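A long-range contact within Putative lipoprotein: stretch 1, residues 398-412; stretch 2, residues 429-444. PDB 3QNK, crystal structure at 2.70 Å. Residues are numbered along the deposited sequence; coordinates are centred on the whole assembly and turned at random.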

# COMPACT_ATOMS: atom_id res chain seq x y z
N ASP B 398 -10.59 17.04 30.10
CA ASP B 398 -11.23 17.18 31.40
C ASP B 398 -12.17 18.40 31.40
O ASP B 398 -13.32 18.27 31.82
CB ASP B 398 -10.15 17.30 32.51
CG ASP B 398 -10.58 16.95 33.93
OD1 ASP B 398 -11.60 16.24 34.08
OD2 ASP B 398 -9.88 17.35 34.89
N ALA B 399 -11.68 19.57 30.90
CA ALA B 399 -12.48 20.81 30.84
C ALA B 399 -13.75 20.59 30.02
O ALA B 399 -14.85 20.94 30.47
CB ALA B 399 -11.65 21.93 30.23
N GLU B 400 -13.61 19.89 28.88
CA GLU B 400 -14.68 19.59 27.97
C GLU B 400 -15.73 18.67 28.61
O GLU B 400 -16.93 19.00 28.55
CB GLU B 400 -14.12 18.98 26.68
CG GLU B 400 -15.14 18.99 25.57
CD GLU B 400 -14.68 18.75 24.15
OE1 GLU B 400 -13.48 18.95 23.85
OE2 GLU B 400 -15.57 18.45 23.31
N ALA B 401 -15.31 17.55 29.22
CA ALA B 401 -16.20 16.59 29.88
C ALA B 401 -16.85 17.20 31.11
O ALA B 401 -18.03 16.96 31.34
CB ALA B 401 -15.44 15.34 30.26
N ARG B 402 -16.10 18.00 31.88
CA ARG B 402 -16.63 18.64 33.08
C ARG B 402 -17.73 19.59 32.74
O ARG B 402 -18.77 19.55 33.40
CB ARG B 402 -15.56 19.38 33.87
CG ARG B 402 -14.84 18.44 34.76
CD ARG B 402 -13.53 18.98 35.26
NE ARG B 402 -12.80 17.90 35.89
CZ ARG B 402 -12.89 17.59 37.17
NH1 ARG B 402 -13.63 18.32 37.99
NH2 ARG B 402 -12.23 16.54 37.65
N LEU B 403 -17.55 20.41 31.69
CA LEU B 403 -18.61 21.33 31.31
C LEU B 403 -19.90 20.58 30.94
O LEU B 403 -20.95 20.88 31.51
CB LEU B 403 -18.20 22.26 30.16
CG LEU B 403 -19.28 23.23 29.81
CD1 LEU B 403 -18.93 24.60 30.23
CD2 LEU B 403 -19.66 23.13 28.38
N GLU B 404 -19.80 19.57 30.04
CA GLU B 404 -20.94 18.79 29.59
C GLU B 404 -21.65 18.05 30.73
O GLU B 404 -22.83 17.74 30.62
CB GLU B 404 -20.52 17.80 28.51
CG GLU B 404 -19.96 18.43 27.24
CD GLU B 404 -20.79 19.50 26.55
OE1 GLU B 404 -22.03 19.55 26.73
OE2 GLU B 404 -20.17 20.31 25.81
N THR B 405 -20.94 17.81 31.82
CA THR B 405 -21.38 17.16 33.05
C THR B 405 -22.08 18.18 33.99
O THR B 405 -22.84 17.78 34.85
CB THR B 405 -20.11 16.50 33.63
OG1 THR B 405 -20.04 15.20 33.07
CG2 THR B 405 -20.03 16.44 35.15
N GLY B 406 -21.83 19.47 33.79
CA GLY B 406 -22.41 20.53 34.60
C GLY B 406 -21.46 21.16 35.62
O GLY B 406 -21.86 22.04 36.38
N ASP B 407 -20.20 20.69 35.64
CA ASP B 407 -19.16 21.18 36.52
C ASP B 407 -18.45 22.34 35.81
O ASP B 407 -17.32 22.17 35.31
CB ASP B 407 -18.20 20.03 36.88
CG ASP B 407 -17.07 20.37 37.83
OD1 ASP B 407 -17.14 21.43 38.50
OD2 ASP B 407 -16.13 19.56 37.92
N VAL B 408 -19.13 23.51 35.74
CA VAL B 408 -18.61 24.71 35.08
C VAL B 408 -17.35 25.22 35.80
O VAL B 408 -16.38 25.59 35.15
CB VAL B 408 -19.66 25.84 34.89
CG1 VAL B 408 -20.75 25.45 33.89
CG2 VAL B 408 -20.29 26.26 36.22
N GLU B 409 -17.35 25.16 37.13
CA GLU B 409 -16.22 25.63 37.92
C GLU B 409 -14.98 24.74 37.71
O GLU B 409 -13.89 25.29 37.51
CB GLU B 409 -16.60 25.78 39.40
CG GLU B 409 -15.60 26.59 40.23
CD GLU B 409 -15.22 28.04 39.90
OE1 GLU B 409 -15.57 28.53 38.80
OE2 GLU B 409 -14.52 28.66 40.73
N GLY B 410 -15.16 23.41 37.67
CA GLY B 410 -14.11 22.44 37.41
C GLY B 410 -13.53 22.61 36.02
O GLY B 410 -12.32 22.48 35.82
N ALA B 411 -14.41 22.89 35.04
CA ALA B 411 -14.06 23.09 33.62
C ALA B 411 -13.21 24.33 33.47
O ALA B 411 -12.19 24.32 32.77
CB ALA B 411 -15.34 23.25 32.82
N ARG B 412 -13.62 25.40 34.17
CA ARG B 412 -12.93 26.68 34.18
C ARG B 412 -11.54 26.48 34.78
O ARG B 412 -10.55 26.83 34.15
CB ARG B 412 -13.75 27.71 34.98
CG ARG B 412 -13.75 29.08 34.32
CD ARG B 412 -14.48 30.18 35.12
NE ARG B 412 -14.32 30.04 36.56
CZ ARG B 412 -13.29 30.54 37.26
NH1 ARG B 412 -12.36 31.28 36.66
NH2 ARG B 412 -13.20 30.32 38.57
N GLU B 429 -15.90 33.36 32.73
CA GLU B 429 -17.19 32.95 32.23
C GLU B 429 -17.85 31.86 33.07
O GLU B 429 -17.30 30.78 33.29
CB GLU B 429 -17.12 32.52 30.76
CG GLU B 429 -18.49 32.44 30.09
CD GLU B 429 -19.36 33.67 30.27
OE1 GLU B 429 -19.03 34.73 29.69
OE2 GLU B 429 -20.36 33.59 31.02
N SER B 430 -19.07 32.17 33.50
CA SER B 430 -19.93 31.32 34.32
C SER B 430 -21.03 30.64 33.47
O SER B 430 -21.48 29.57 33.87
CB SER B 430 -20.55 32.14 35.45
OG SER B 430 -20.77 33.49 35.07
N ASP B 431 -21.46 31.25 32.32
CA ASP B 431 -22.49 30.67 31.45
C ASP B 431 -21.95 29.44 30.73
O ASP B 431 -20.94 29.54 30.02
CB ASP B 431 -23.03 31.70 30.42
CG ASP B 431 -23.99 31.12 29.40
OD1 ASP B 431 -25.05 30.61 29.80
OD2 ASP B 431 -23.68 31.15 28.21
N PRO B 432 -22.63 28.27 30.89
CA PRO B 432 -22.14 27.03 30.24
C PRO B 432 -22.01 27.11 28.72
O PRO B 432 -21.02 26.64 28.17
CB PRO B 432 -23.20 25.99 30.63
CG PRO B 432 -23.83 26.54 31.86
CD PRO B 432 -23.84 28.01 31.70
N GLU B 433 -22.99 27.73 28.05
CA GLU B 433 -23.02 27.83 26.58
C GLU B 433 -21.83 28.66 26.07
O GLU B 433 -21.16 28.24 25.11
CB GLU B 433 -24.36 28.42 26.09
CG GLU B 433 -25.61 27.75 26.68
CD GLU B 433 -25.77 26.25 26.46
OE1 GLU B 433 -25.87 25.84 25.28
OE2 GLU B 433 -25.82 25.49 27.46
N LYS B 434 -21.52 29.78 26.76
CA LYS B 434 -20.41 30.68 26.46
C LYS B 434 -19.07 30.03 26.82
O LYS B 434 -18.14 30.08 26.02
CB LYS B 434 -20.58 32.02 27.18
CG LYS B 434 -21.61 32.98 26.57
CD LYS B 434 -21.47 34.29 27.33
CE LYS B 434 -22.59 35.29 27.28
NZ LYS B 434 -22.05 36.67 27.49
N LEU B 435 -18.99 29.38 28.00
CA LEU B 435 -17.78 28.70 28.46
C LEU B 435 -17.39 27.55 27.54
O LEU B 435 -16.20 27.37 27.27
CB LEU B 435 -17.89 28.20 29.91
CG LEU B 435 -16.61 27.61 30.56
CD1 LEU B 435 -15.42 28.58 30.47
CD2 LEU B 435 -16.87 27.12 31.98
N ARG B 436 -18.39 26.83 26.99
CA ARG B 436 -18.13 25.73 26.04
C ARG B 436 -17.34 26.22 24.84
O ARG B 436 -16.36 25.60 24.46
CB ARG B 436 -19.43 25.07 25.57
CG ARG B 436 -19.24 24.03 24.49
CD ARG B 436 -20.37 23.03 24.37
NE ARG B 436 -21.66 23.68 24.52
CZ ARG B 436 -22.61 23.32 25.38
NH1 ARG B 436 -22.45 22.24 26.13
NH2 ARG B 436 -23.73 24.00 25.45
N GLU B 437 -17.74 27.37 24.28
CA GLU B 437 -17.05 27.89 23.11
C GLU B 437 -15.63 28.32 23.44
O GLU B 437 -14.74 28.09 22.63
CB GLU B 437 -17.85 29.05 22.48
CG GLU B 437 -19.25 28.65 22.00
CD GLU B 437 -19.43 27.31 21.29
OE1 GLU B 437 -18.70 27.04 20.31
OE2 GLU B 437 -20.33 26.54 21.71
N LEU B 438 -15.42 28.87 24.64
CA LEU B 438 -14.10 29.33 25.07
C LEU B 438 -13.10 28.14 25.19
O LEU B 438 -11.93 28.28 24.79
CB LEU B 438 -14.25 30.08 26.39
CG LEU B 438 -15.00 31.42 26.29
CD1 LEU B 438 -15.40 31.94 27.64
CD2 LEU B 438 -14.21 32.46 25.52
N ILE B 439 -13.59 26.99 25.70
CA ILE B 439 -12.83 25.74 25.86
C ILE B 439 -12.47 25.23 24.47
O ILE B 439 -11.29 24.98 24.18
CB ILE B 439 -13.61 24.69 26.70
CG1 ILE B 439 -13.87 25.18 28.15
CG2 ILE B 439 -12.88 23.34 26.68
CD1 ILE B 439 -14.88 24.40 28.95
N ARG B 440 -13.49 25.14 23.59
CA ARG B 440 -13.33 24.72 22.19
C ARG B 440 -12.30 25.59 21.45
O ARG B 440 -11.42 25.04 20.78
CB ARG B 440 -14.67 24.76 21.48
CG ARG B 440 -15.59 23.64 21.95
CD ARG B 440 -16.84 23.65 21.13
NE ARG B 440 -17.69 22.52 21.46
CZ ARG B 440 -18.76 22.17 20.74
NH1 ARG B 440 -19.11 22.88 19.68
NH2 ARG B 440 -19.47 21.12 21.09
N LYS B 441 -12.36 26.94 21.65
CA LYS B 441 -11.42 27.88 21.06
C LYS B 441 -9.99 27.59 21.63
O LYS B 441 -9.03 27.51 20.85
CB LYS B 441 -11.86 29.35 21.29
N GLU B 442 -9.86 27.36 22.96
CA GLU B 442 -8.56 27.03 23.58
C GLU B 442 -7.96 25.77 23.00
O GLU B 442 -6.75 25.69 22.77
CB GLU B 442 -8.65 26.89 25.12
CG GLU B 442 -8.45 28.21 25.85
CD GLU B 442 -7.15 28.93 25.59
OE1 GLU B 442 -6.08 28.28 25.58
OE2 GLU B 442 -7.20 30.16 25.36
N ARG B 443 -8.81 24.77 22.77
CA ARG B 443 -8.38 23.51 22.21
C ARG B 443 -7.79 23.71 20.81
O ARG B 443 -6.78 23.09 20.45
CB ARG B 443 -9.56 22.53 22.14
CG ARG B 443 -9.05 21.11 22.15
CD ARG B 443 -10.08 20.10 21.76
NE ARG B 443 -9.44 18.79 21.78
CZ ARG B 443 -9.42 17.97 22.82
NH1 ARG B 443 -10.07 18.30 23.94
NH2 ARG B 443 -8.79 16.81 22.75
N ARG B 444 -8.42 24.59 20.02
CA ARG B 444 -8.00 24.85 18.67
C ARG B 444 -6.59 25.45 18.66
O ARG B 444 -5.77 25.01 17.86
CB ARG B 444 -9.00 25.77 17.95
CG ARG B 444 -8.58 26.01 16.51
CD ARG B 444 -9.36 27.10 15.87
NE ARG B 444 -9.04 27.17 14.45
CZ ARG B 444 -9.64 27.97 13.59
NH1 ARG B 444 -10.59 28.80 14.00
NH2 ARG B 444 -9.29 27.97 12.32

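The strongest polar link between the stretches is the salt bridge of Glu-404 and Arg-436. Glu-404 OE1 lies 2.8 Å from Arg-436 NH1, at the edge of the guanidinium and near its plane, and Arg-436 NH1 donates a nearly straight hydrogen bond (168°) to Glu-404 OE2 at 3.0 Å. Both CA-to-CB bonds point sideways, yet the charged ends come nearer to the other stretch. Arg-436 is further held from its own helix, its NH2 2.8 Å from Glu-433 OE1 in a second salt bridge. One turn earlier in stretch 1, Glu-400 repeats the theme more loosely: its OE1 stands 3.5 Å from Arg-443 NH1, a salt bridge.

Arg-412 follows another rule. Its charge pairs within its own helix, NE donating to Glu-409 OE1 at 3.0 Å, while its aliphatic part covers the other stretch, with Arg-412 CG 4.2 Å from Leu-435 CD1.

Between these polar groups the packing is knob into hole. Leu-403 sits among Pro-432, Leu-435, Arg-436 and Ile-439, and its CD2 comes within 3.4 Å of Arg-436 CB; the arginine thus supplies both a charge and a wall. In return, Leu-435 enters a pocket of Leu-403, Val-408, Ala-411 and Arg-412, its CD2 3.7 Å from Leu-403 CD1. Ile-439 fits among Ala-399, Glu-400, Leu-403 and Ala-411, where two alanines form part of the hole: Ala-399 CB is 4.0 Å from Ile-439 CG2, and Ala-411 CB is 4.1 Å from Ile-439 CD1.

The turn lets one helix meet both arms of stretch 1, nearly antiparallel to the first (166°) and 23° from the second. Gly-406 closes the first arm with a Schellman motif at positive phi, and Asp-407 caps the next, its OD1 accepting from Gly-410 N at 2.9 Å.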